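Local coordinates for protein UDP-N-Acetylenolpyruvylglucosamine Reductase (Thermus caldophilus, PDB 2GQT) that reduces enolpyruvyl-UDP-N-acetylglucosamine to UDP-N-acetylmuramate with its bound FAD, probably at the expense of NADPH, for bacterial cell-wall synthesis, at residues G79-P85 and I105-G110. Numbering follows the deposited sequence.
Sequences GAGTLLP and IPAQVG. With FAD (flavin-adenine dinucleotide), chain C.
Start from the backbones, which run antiparallel and meet in a single beta bridge. L83 faces Q108, CA to CA 4.3 Å, as a non-hydrogen-bonded pair: V109 N donates to T82 O (2.9 Å) on one side of it and L84 N to A107 O (2.8 Å) on the other. A third bond, G110 N to A80 O at 2.9 Å, ties on the type I turn G79–T82, which T82 (chi1 m) reinforces with OG1 to G79 O at 2.9 Å. L83 and Q108 are both extended N-cap residues, so each segment passes from the bridge straight into a helix (84-93 and 109-114).

The side chains pack around this frame. L84 (t, then p) points at the other segment, its CB 4.3 Å from A107 CB and its CD2 4.4 Å from I105 CB. V109 (t) points back, CG2 4.3 Å from T82 CB. Q108 is m, t with chi3 18°; its OE1 sits 3.4 Å from G81 CA, and its CG lies 4.1 Å from CD2 of L83 (m, t). P85 CG lies 3.5 Å from I105 O, beside the inverse gamma turn centred on P106.

This is part of the FAD site of the PCMH-type FAD-binding domain: Q108 N, just before helix 109-114, donates to FAD O1P at 2.9 Å, G110 CA lies 3.5 Å from the adenine N6A, and I105 (m, t) brings CG1 3.6 Å from flavin C4, while P106 CG is 3.5 Å from flavin C8.

Around it, helix 84-93 meets V109 through L87, helix 109-114 meets L84 and A107 through A112, and strand 161-171 packs V162 on A80 and V165 on V109.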
ATOM      1  N   GLY A  79     -10.504  11.491   2.713  1.00  8.11           N
ATOM      2  CA  GLY A  79      -9.794  11.551   1.444  1.00  8.12           C
ATOM      3  C   GLY A  79      -8.862  10.373   1.223  1.00  8.11           C
ATOM      4  O   GLY A  79      -8.240   9.886   2.155  1.00  8.76           O
ATOM      5  N   ALA A  80      -8.766   9.916  -0.024  1.00  7.61           N
ATOM      6  CA  ALA A  80      -7.954   8.737  -0.332  1.00  8.01           C
ATOM      7  C   ALA A  80      -6.453   8.955  -0.190  1.00  7.47           C
ATOM      8  O   ALA A  80      -5.700   7.987  -0.073  1.00  7.17           O
ATOM      9  CB  ALA A  80      -8.278   8.226  -1.710  1.00  8.66           C
ATOM     10  N   GLY A  81      -6.017  10.216  -0.226  1.00  7.08           N
ATOM     11  CA  GLY A  81      -4.610  10.548  -0.002  1.00  7.39           C
ATOM     12  C   GLY A  81      -4.203  10.587   1.459  1.00  7.13           C
ATOM     13  O   GLY A  81      -3.023  10.746   1.760  1.00  7.79           O
ATOM     14  N   THR A  82      -5.169  10.447   2.361  1.00  6.68           N
ATOM     15  CA  THR A  82      -4.908  10.385   3.795  1.00  6.90           C
ATOM     16  C   THR A  82      -4.141   9.107   4.122  1.00  6.58           C
ATOM     17  O   THR A  82      -4.440   8.045   3.557  1.00  7.07           O
ATOM     18  CB  THR A  82      -6.233  10.407   4.595  1.00  7.24           C
ATOM     19  OG1 THR A  82      -7.035  11.513   4.167  1.00  8.02           O
ATOM     20  CG2 THR A  82      -5.984  10.497   6.100  1.00  8.07           C
ATOM     21  N   LEU A  83      -3.173   9.191   5.034  1.00  7.12           N
ATOM     22  CA  LEU A  83      -2.436   8.010   5.466  1.00  6.89           C
ATOM     23  C   LEU A  83      -3.249   7.143   6.412  1.00  6.70           C
ATOM     24  O   LEU A  83      -3.781   7.628   7.425  1.00  6.84           O
ATOM     25  CB  LEU A  83      -1.102   8.401   6.099  1.00  7.36           C
ATOM     26  CG  LEU A  83      -0.050   8.825   5.066  1.00  7.94           C
ATOM     27  CD1 LEU A  83       1.064   9.620   5.739  1.00  9.89           C
ATOM     28  CD2 LEU A  83       0.495   7.623   4.290  1.00 10.30           C
ATOM     29  N   LEU A  84      -3.338   5.855   6.082  1.00  6.40           N
ATOM     30  CA  LEU A  84      -4.021   4.905   6.931  1.00  6.94           C
ATOM     31  C   LEU A  84      -3.450   4.884   8.376  1.00  6.75           C
ATOM     32  O   LEU A  84      -4.218   4.840   9.338  1.00  7.09           O
ATOM     33  CB  LEU A  84      -4.030   3.518   6.271  1.00  7.57           C
ATOM     34  CG  LEU A  84      -4.845   2.445   6.999  1.00  7.96           C
ATOM     35  CD1 LEU A  84      -6.319   2.840   7.128  1.00  9.89           C
ATOM     36  CD2 LEU A  84      -4.699   1.130   6.248  1.00  8.58           C
ATOM     37  N   PRO A  85      -2.108   4.921   8.554  1.00  7.03           N
ATOM     38  CA  PRO A  85      -1.618   4.977   9.936  1.00  7.28           C
ATOM     39  C   PRO A  85      -2.135   6.160  10.758  1.00  7.00           C
ATOM     40  O   PRO A  85      -2.298   6.026  11.977  1.00  7.52           O
ATOM     41  CB  PRO A  85      -0.096   5.043   9.764  1.00  8.22           C
ATOM     42  CG  PRO A  85       0.165   4.379   8.453  1.00  8.88           C
ATOM     43  CD  PRO A  85      -0.999   4.774   7.589  1.00  7.54           C
ATOM     44  N   ILE A 105       0.190  -1.085   8.697  1.00  8.15           N
ATOM     45  CA  ILE A 105       0.121  -1.048   7.236  1.00  8.51           C
ATOM     46  C   ILE A 105       0.369   0.387   6.760  1.00  8.16           C
ATOM     47  O   ILE A 105      -0.478   1.258   6.950  1.00  7.41           O
ATOM     48  CB  ILE A 105      -1.239  -1.539   6.718  1.00  8.65           C
ATOM     49  CG1 ILE A 105      -1.548  -2.930   7.277  1.00  8.97           C
ATOM     50  CG2 ILE A 105      -1.232  -1.539   5.183  1.00  9.06           C
ATOM     51  CD1 ILE A 105      -2.924  -3.462   6.929  1.00  9.91           C
ATOM     52  N   PRO A 106       1.538   0.650   6.151  1.00  8.23           N
ATOM     53  CA  PRO A 106       1.917   2.027   5.825  1.00  8.68           C
ATOM     54  C   PRO A 106       1.339   2.497   4.478  1.00  8.13           C
ATOM     55  O   PRO A 106       2.076   2.878   3.563  1.00  8.79           O
ATOM     56  CB  PRO A 106       3.447   1.942   5.794  1.00  9.93           C
ATOM     57  CG  PRO A 106       3.707   0.604   5.261  1.00 10.16           C
ATOM     58  CD  PRO A 106       2.604  -0.301   5.785  1.00  9.30           C
ATOM     59  N   ALA A 107       0.013   2.473   4.381  1.00  7.98           N
ATOM     60  CA  ALA A 107      -0.709   2.751   3.154  1.00  7.32           C
ATOM     61  C   ALA A 107      -1.337   4.137   3.166  1.00  6.64           C
ATOM     62  O   ALA A 107      -1.694   4.654   4.233  1.00  6.82           O
ATOM     63  CB  ALA A 107      -1.815   1.728   2.997  1.00  7.63           C
ATOM     64  N   GLN A 108      -1.553   4.716   1.985  1.00  6.35           N
ATOM     65  CA  GLN A 108      -2.631   5.690   1.850  1.00  5.87           C
ATOM     66  C   GLN A 108      -3.953   4.928   1.774  1.00  5.95           C
ATOM     67  O   GLN A 108      -3.997   3.760   1.372  1.00  6.46           O
ATOM     68  CB  GLN A 108      -2.467   6.538   0.597  1.00  6.18           C
ATOM     69  CG  GLN A 108      -1.432   7.630   0.725  1.00  7.73           C
ATOM     70  CD  GLN A 108      -1.336   8.473  -0.522  1.00  7.27           C
ATOM     71  OE1 GLN A 108      -2.245   8.474  -1.367  1.00  7.66           O
ATOM     72  NE2 GLN A 108      -0.238   9.219  -0.640  1.00  9.04           N
ATOM     73  N   VAL A 109      -5.035   5.606   2.138  1.00  6.63           N
ATOM     74  CA  VAL A 109      -6.367   5.014   2.046  1.00  7.34           C
ATOM     75  C   VAL A 109      -6.640   4.414   0.659  1.00  6.82           C
ATOM     76  O   VAL A 109      -7.136   3.283   0.546  1.00  7.09           O
ATOM     77  CB  VAL A 109      -7.449   6.056   2.416  1.00  7.88           C
ATOM     78  CG1 VAL A 109      -8.844   5.605   1.980  1.00  8.02           C
ATOM     79  CG2 VAL A 109      -7.426   6.312   3.898  1.00  8.34           C
ATOM     80  N   GLY A 110      -6.306   5.147  -0.401  1.00  6.88           N
ATOM     81  CA  GLY A 110      -6.592   4.649  -1.746  1.00  7.36           C
ATOM     82  C   GLY A 110      -5.842   3.362  -2.062  1.00  7.13           C
ATOM     83  O   GLY A 110      -6.382   2.454  -2.702  1.00  7.69           O
TER
HETATM   84  PA  FAD C 601       1.137   1.975  -3.437  1.00  6.88           P
HETATM   85  O1A FAD C 601       2.210   1.023  -3.110  1.00  7.23           O
HETATM   86  O2A FAD C 601       1.458   3.396  -3.704  1.00  6.86           O
HETATM   87  O5B FAD C 601       0.276   1.453  -4.663  1.00  7.10           O
HETATM   88  C5B FAD C 601      -0.190   0.098  -4.667  1.00  8.23           C
HETATM   89  C4B FAD C 601      -1.260  -0.074  -5.722  1.00  8.05           C
HETATM   90  O4B FAD C 601      -2.400   0.730  -5.356  1.00  7.34           O
HETATM   91  C3B FAD C 601      -0.844   0.383  -7.128  1.00  8.81           C
HETATM   92  O3B FAD C 601      -1.534  -0.436  -8.073  1.00 10.30           O
HETATM   93  C2B FAD C 601      -1.376   1.810  -7.175  1.00  8.26           C
HETATM   94  O2B FAD C 601      -1.617   2.251  -8.510  1.00  8.97           O
HETATM   95  C1B FAD C 601      -2.690   1.647  -6.441  1.00  8.04           C
HETATM   96  N9A FAD C 601      -3.244   2.882  -5.848  1.00  7.32           N
HETATM   97  C8A FAD C 601      -2.661   3.666  -4.926  1.00  7.52           C
HETATM   98  N7A FAD C 601      -3.488   4.670  -4.625  1.00  7.47           N
HETATM   99  C5A FAD C 601      -4.611   4.510  -5.334  1.00  7.00           C
HETATM  100  C6A FAD C 601      -5.807   5.225  -5.469  1.00  6.91           C
HETATM  101  N6A FAD C 601      -6.072   6.337  -4.771  1.00  8.04           N
HETATM  102  N1A FAD C 601      -6.742   4.755  -6.320  1.00  8.05           N
HETATM  103  C2A FAD C 601      -6.529   3.646  -7.042  1.00  8.65           C
HETATM  104  N3A FAD C 601      -5.405   2.938  -6.965  1.00  8.09           N
HETATM  105  C4A FAD C 601      -4.448   3.371  -6.121  1.00  7.09           C
HETATM  106  N1  FAD C 601      -0.172  -5.058   3.134  1.00 10.78           N
HETATM  107  C2  FAD C 601      -1.192  -5.757   3.743  1.00 10.76           C
HETATM  108  O2  FAD C 601      -2.183  -6.071   3.099  1.00 11.23           O
HETATM  109  N3  FAD C 601      -1.078  -6.129   5.080  1.00 10.66           N
HETATM  110  C4  FAD C 601       0.035  -5.791   5.840  1.00 10.75           C
HETATM  111  O4  FAD C 601       0.095  -6.129   7.026  1.00 11.26           O
HETATM  112  C4X FAD C 601       1.056  -5.074   5.218  1.00 10.21           C
HETATM  113  N5  FAD C 601       2.195  -4.723   5.939  1.00 11.95           N
HETATM  114  C5X FAD C 601       3.185  -3.946   5.323  1.00 11.12           C
HETATM  115  C6  FAD C 601       4.289  -3.541   6.073  1.00 11.84           C
HETATM  116  C7  FAD C 601       5.287  -2.758   5.500  1.00 12.13           C
HETATM  117  C7M FAD C 601       6.485  -2.315   6.348  1.00 13.44           C
HETATM  118  C8  FAD C 601       5.175  -2.387   4.156  1.00 11.92           C
HETATM  119  C8M FAD C 601       6.267  -1.528   3.504  1.00 12.56           C
HETATM  120  C9  FAD C 601       4.076  -2.799   3.406  1.00 11.32           C
HETATM  121  C9A FAD C 601       3.071  -3.580   3.976  1.00 11.55           C
HETATM  122  N10 FAD C 601       1.957  -4.002   3.231  1.00 10.88           N
HETATM  123  C10 FAD C 601       0.946  -4.716   3.870  1.00 10.28           C
HETATM  124  C1' FAD C 601       1.832  -3.731   1.775  1.00  9.70           C
HETATM  125  C2' FAD C 601       1.224  -2.350   1.484  1.00  9.86           C
HETATM  126  O2' FAD C 601       1.338  -1.487   2.633  1.00  9.75           O
HETATM  127  C3' FAD C 601      -0.252  -2.432   1.089  1.00  9.30           C
HETATM  128  O3' FAD C 601      -0.388  -3.196  -0.117  1.00 10.00           O
HETATM  129  C4' FAD C 601      -0.875  -1.040   0.921  1.00  9.36           C
HETATM  130  O4' FAD C 601      -2.290  -1.173   0.771  1.00 10.41           O
HETATM  131  C5' FAD C 601      -0.317  -0.262  -0.269  1.00  8.62           C
HETATM  132  O5' FAD C 601      -0.833   1.066  -0.172  1.00  7.88           O
HETATM  133  P   FAD C 601       0.022   2.285  -0.749  1.00  7.79           P
HETATM  134  O1P FAD C 601      -0.793   3.498  -0.544  1.00  7.60           O
HETATM  135  O2P FAD C 601       1.417   2.254  -0.261  1.00  7.81           O
HETATM  136  O3P FAD C 601      -0.030   1.910  -2.309  1.00  7.28           O